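ML032222a iGluR (Mnemiopsis leidyi, PDB 4YKI) forms a glycine-activated ion channel subunit of the ionotropic glutamate receptor family, binding glycine in its ligand-binding domain. Local coordinates at the interface of chains A and B. Numbering follows the deposited sequence. Chains: chain A/B, ML032222a iGluR.

The interface of chains A and B. Residues chain A 110, 211-213; chain B 110, 213, 236.
A:Asp110 and B:Asp110 lay their carboxylates face against face, arriving from opposite directions with planes 20° apart, while the guanidinium of B:Arg236 presents its edge to A:Asp110 OD1, in its own plane. This is part of a two-fold interface between clamshell ligand-binding domains of the ionotropic glutamate receptor family; the structure alone does not show whether the full receptor pairs this way. The stacked acids bring A:Asp110 OD1 within 3.0 Å of B:Asp110 OD1, and A:Glu213 OE2 lies 3.1 Å from B:Glu213 OE2. Asp110 and Glu213 form a magnesium site, and the ion presumably sits among these four oxygens and offsets their charge; it may come from crystallisation. B:Arg236, extended from helix 225-238, brings both terminal nitrogens to one oxygen of A:Glu213, its plane nearly perpendicular to the carboxylate. NH1 reaches A:Glu213 OE2 at 2.9 Å on the anti side, and NH2 meets the same OE2 from above the carboxylate plane at 3.2 Å. A bend at chi2 (-78°) in A:Glu213 directs OE2 to the two-fold axis. NH2 also forms a salt bridge to A:Asp110 OD1, though as a hydrogen bond it is weak. NE donates to the A:Ser211 hydroxyl OG (3.0 Å), close to the guanidinium plane, which helps fix the group's rotation. One water joins A:Asp110 OD2 to B:Asp110 N, a second repeats the bridge from B:Asp110 OD2 to A:Asp110 N, and a third joins A:Ser211 N to B:Arg236 O.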
# COMPACT_ATOMS: atom_id res chain seq x y z
N ASP A 110 4.84 -0.90 2.30
CA ASP A 110 4.67 0.31 3.10
C ASP A 110 6.00 0.68 3.71
O ASP A 110 6.75 -0.17 4.18
CB ASP A 110 3.69 0.07 4.26
CG ASP A 110 2.23 0.31 3.91
OD1 ASP A 110 1.85 0.38 2.72
OD2 ASP A 110 1.44 0.40 4.88
N SER A 211 3.89 8.42 5.68
CA SER A 211 3.41 7.16 5.15
C SER A 211 3.55 7.14 3.64
O SER A 211 2.98 8.01 2.97
CB SER A 211 1.93 6.99 5.52
OG SER A 211 1.37 5.84 4.92
N PHE A 212 4.30 6.17 3.11
CA PHE A 212 4.47 6.04 1.67
C PHE A 212 4.69 4.58 1.29
O PHE A 212 4.64 3.70 2.13
CB PHE A 212 5.57 6.96 1.15
CG PHE A 212 6.92 6.73 1.76
CD1 PHE A 212 7.27 7.32 2.97
CD2 PHE A 212 7.84 5.88 1.16
CE1 PHE A 212 8.51 7.08 3.55
CE2 PHE A 212 9.09 5.65 1.74
CZ PHE A 212 9.40 6.25 2.95
N GLU A 213 4.91 4.34 -0.00
CA GLU A 213 5.08 3.01 -0.56
C GLU A 213 6.39 2.94 -1.32
O GLU A 213 6.88 3.95 -1.84
CB GLU A 213 3.98 2.75 -1.60
CG GLU A 213 2.59 2.61 -1.06
CD GLU A 213 2.33 1.27 -0.44
OE1 GLU A 213 3.20 0.36 -0.48
OE2 GLU A 213 1.22 1.12 0.11
N ASP B 110 -3.04 -0.70 4.09
CA ASP B 110 -2.68 -2.11 4.14
C ASP B 110 -3.69 -2.84 5.00
O ASP B 110 -4.13 -2.33 6.02
CB ASP B 110 -1.28 -2.31 4.80
CG ASP B 110 -0.09 -2.23 3.83
OD1 ASP B 110 -0.23 -1.74 2.69
OD2 ASP B 110 1.02 -2.63 4.28
N GLU B 213 -4.47 -4.40 -0.05
CA GLU B 213 -4.74 -2.99 0.16
C GLU B 213 -6.22 -2.73 0.09
O GLU B 213 -6.97 -3.46 -0.57
CB GLU B 213 -4.15 -2.18 -0.99
CG GLU B 213 -2.67 -2.17 -1.07
CD GLU B 213 -2.02 -1.25 -0.06
OE1 GLU B 213 -2.72 -0.50 0.67
OE2 GLU B 213 -0.76 -1.22 -0.03
N ARG B 236 -2.31 10.87 1.28
CA ARG B 236 -1.48 10.03 2.12
C ARG B 236 -0.24 10.79 2.61
O ARG B 236 0.08 10.77 3.80
CB ARG B 236 -1.07 8.78 1.36
CG ARG B 236 -0.42 7.72 2.18
CD ARG B 236 -0.33 6.43 1.40
NE ARG B 236 0.43 5.43 2.11
CZ ARG B 236 0.54 4.15 1.76
NH1 ARG B 236 -0.09 3.69 0.68
NH2 ARG B 236 1.29 3.35 2.46
O HOH W 1 -1.02 1.30 4.62
O HOH W 2 3.06 -3.12 2.67
O HOH W 3 2.15 10.72 5.66